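PDB 4HNZ: ATP-dependent protease subunit HslV from Trypanosoma brucei brucei, which forms the proteolytic core of the mitochondrial HslVU complex, hydrolysing proteins that the HslU partner has unfolded and fed to it. Local coordinates for residues Glu102-Ile106 / Ile120-Gly124. Numbering follows the deposited sequence.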
ATOM      1  N   GLU A 102       1.516  36.902 -26.617  1.00 37.78           N
ATOM      2  CA  GLU A 102       1.841  36.128 -25.427  1.00 34.36           C
ATOM      3  C   GLU A 102       1.367  34.695 -25.557  1.00 29.15           C
ATOM      4  O   GLU A 102       0.305  34.413 -26.102  1.00 30.36           O
ATOM      5  CB  GLU A 102       1.187  36.747 -24.155  1.00 38.88           C
ATOM      6  CG  GLU A 102       1.528  38.212 -23.827  1.00 47.89           C
ATOM      7  CD  GLU A 102       0.517  38.894 -22.871  1.00 53.81           C
ATOM      8  OE1 GLU A 102      -0.511  39.463 -23.332  1.00 60.07           O
ATOM      9  OE2 GLU A 102       0.753  38.906 -21.635  1.00 60.78           O
ATOM     10  N   THR A 103       2.151  33.782 -24.996  1.00 25.08           N
ATOM     11  CA  THR A 103       1.733  32.417 -24.762  1.00 22.94           C
ATOM     12  C   THR A 103       1.968  32.027 -23.302  1.00 21.26           C
ATOM     13  O   THR A 103       3.071  32.192 -22.767  1.00 19.65           O
ATOM     14  CB  THR A 103       2.539  31.425 -25.654  1.00 23.00           C
ATOM     15  OG1 THR A 103       2.477  31.829 -27.032  1.00 25.18           O
ATOM     16  CG2 THR A 103       1.989  30.064 -25.541  1.00 22.05           C
ATOM     17  N   LEU A 104       0.967  31.410 -22.700  1.00 20.88           N
ATOM     18  CA  LEU A 104       1.075  30.875 -21.357  1.00 20.87           C
ATOM     19  C   LEU A 104       0.569  29.460 -21.267  1.00 19.45           C
ATOM     20  O   LEU A 104      -0.457  29.108 -21.810  1.00 20.93           O
ATOM     21  CB  LEU A 104       0.232  31.680 -20.362  1.00 21.97           C
ATOM     22  CG  LEU A 104       0.735  33.081 -20.290  1.00 23.44           C
ATOM     23  CD1 LEU A 104      -0.301  33.994 -20.881  1.00 25.54           C
ATOM     24  CD2 LEU A 104       1.047  33.475 -18.851  1.00 24.59           C
ATOM     25  N   GLU A 105       1.235  28.721 -20.420  1.00 18.96           N
ATOM     26  CA  GLU A 105       0.818  27.434 -20.054  1.00 19.35           C
ATOM     27  C   GLU A 105       0.402  27.482 -18.573  1.00 18.19           C
ATOM     28  O   GLU A 105       1.100  28.030 -17.714  1.00 16.26           O
ATOM     29  CB  GLU A 105       1.984  26.460 -20.292  1.00 19.68           C
ATOM     30  CG  GLU A 105       1.933  25.178 -19.490  1.00 21.21           C
ATOM     31  CD  GLU A 105       3.222  24.331 -19.633  1.00 23.69           C
ATOM     32  OE1 GLU A 105       4.096  24.687 -20.489  1.00 21.43           O
ATOM     33  OE2 GLU A 105       3.324  23.298 -18.885  1.00 22.61           O
ATOM     34  N   ILE A 106      -0.741  26.867 -18.298  1.00 19.00           N
ATOM     35  CA  ILE A 106      -1.272  26.770 -16.954  1.00 19.35           C
ATOM     36  C   ILE A 106      -1.634  25.328 -16.634  1.00 18.62           C
ATOM     37  O   ILE A 106      -2.337  24.710 -17.375  1.00 17.00           O
ATOM     38  CB  ILE A 106      -2.537  27.605 -16.825  1.00 19.66           C
ATOM     39  CG1 ILE A 106      -2.297  28.965 -17.388  1.00 21.24           C
ATOM     40  CG2 ILE A 106      -2.921  27.703 -15.366  1.00 19.99           C
ATOM     41  CD1 ILE A 106      -3.582  29.688 -17.765  1.00 23.10           C
ATOM     42  N   ILE A 120       8.601  28.449 -27.571  1.00 16.69           N
ATOM     43  CA  ILE A 120       7.959  27.128 -27.575  1.00 16.00           C
ATOM     44  C   ILE A 120       7.375  26.743 -26.218  1.00 15.14           C
ATOM     45  O   ILE A 120       8.042  26.809 -25.195  1.00 15.38           O
ATOM     46  CB  ILE A 120       8.978  26.035 -27.997  1.00 15.99           C
ATOM     47  CG1 ILE A 120       9.421  26.272 -29.410  1.00 17.16           C
ATOM     48  CG2 ILE A 120       8.394  24.617 -27.847  1.00 15.72           C
ATOM     49  CD1 ILE A 120      10.688  25.512 -29.745  1.00 17.96           C
ATOM     50  N   VAL A 121       6.137  26.277 -26.253  1.00 14.81           N
ATOM     51  CA  VAL A 121       5.415  25.796 -25.090  1.00 14.20           C
ATOM     52  C   VAL A 121       4.617  24.576 -25.481  1.00 13.54           C
ATOM     53  O   VAL A 121       4.115  24.505 -26.580  1.00 13.51           O
ATOM     54  CB  VAL A 121       4.366  26.851 -24.628  1.00 14.85           C
ATOM     55  CG1 VAL A 121       3.546  26.346 -23.454  1.00 14.73           C
ATOM     56  CG2 VAL A 121       5.062  28.125 -24.194  1.00 15.42           C
ATOM     57  N   ALA A 122       4.497  23.622 -24.577  1.00 13.26           N
ATOM     58  CA  ALA A 122       3.770  22.396 -24.882  1.00 13.49           C
ATOM     59  C   ALA A 122       3.294  21.696 -23.627  1.00 13.01           C
ATOM     60  O   ALA A 122       3.961  21.739 -22.600  1.00 12.71           O
ATOM     61  CB  ALA A 122       4.667  21.443 -25.667  1.00 13.87           C
ATOM     62  N   ILE A 123       2.168  21.002 -23.759  1.00 12.95           N
ATOM     63  CA  ILE A 123       1.587  20.219 -22.687  1.00 12.70           C
ATOM     64  C   ILE A 123       1.086  18.853 -23.195  1.00 12.78           C
ATOM     65  O   ILE A 123       1.051  18.593 -24.395  1.00 11.36           O
ATOM     66  CB  ILE A 123       0.405  20.928 -22.014  1.00 13.05           C
ATOM     67  CG1 ILE A 123      -0.662  21.343 -23.024  1.00 13.16           C
ATOM     68  CG2 ILE A 123       0.915  22.146 -21.271  1.00 14.01           C
ATOM     69  CD1 ILE A 123      -1.941  21.890 -22.426  1.00 13.00           C
ATOM     70  N   GLY A 124       0.687  18.003 -22.223  1.00 13.11           N
ATOM     71  CA  GLY A 124       0.149  16.679 -22.481  1.00 13.29           C
ATOM     72  C   GLY A 124       1.220  15.618 -22.328  1.00 13.42           C
ATOM     73  O   GLY A 124       2.376  15.920 -22.276  1.00 14.19           O
TER
HETATM   74  O   HOH W   1       4.730  21.534 -19.966  1.00 11.56           O
HETATM   75  O   HOH W   2       6.126  23.994 -22.269  1.00 14.06           O
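Glu105 reaches from strand 103-106 across to Val121 and Ile123 of strand 120-123, bridging the two facing beta-sheets of the four-layer alpha-beta-beta-alpha Ntn-hydrolase sandwich that HslV shares with proteasome subunits. That the strands belong to different sheets follows from their spacing and backbone partners: the segment axes come no closer than 7.6 Å, too far for backbone pairing, and run 27° apart, while Leu104 pairs with Val97 and Val121 with Ser5. With CG anti to the backbone N (chi1 157°) and the chain extended beyond it, Glu105 spans the gap. Its CB lies 3.5 Å from Val121 CG1, and the two side chains run at a slant to each other. Ile123 instead passes Glu105 in the opposite sense, its CG2 lying 3.6 Å from Glu105 CD. Toward the N-terminal ends of both strands, the methyls Thr103 CG2 and Val121 CG2 meet at 3.9 Å, while Thr103 OG1 is hydrogen-bonded to Arg7 NH1. The carboxylate of the buried Glu105 is met by two waters: one donates to Glu105 OE2 and to Ala122 O, bridging two acceptors. The second accepts from Ala122 N at 2.8 Å and donates to Glu105 OE1, also at 2.8 Å.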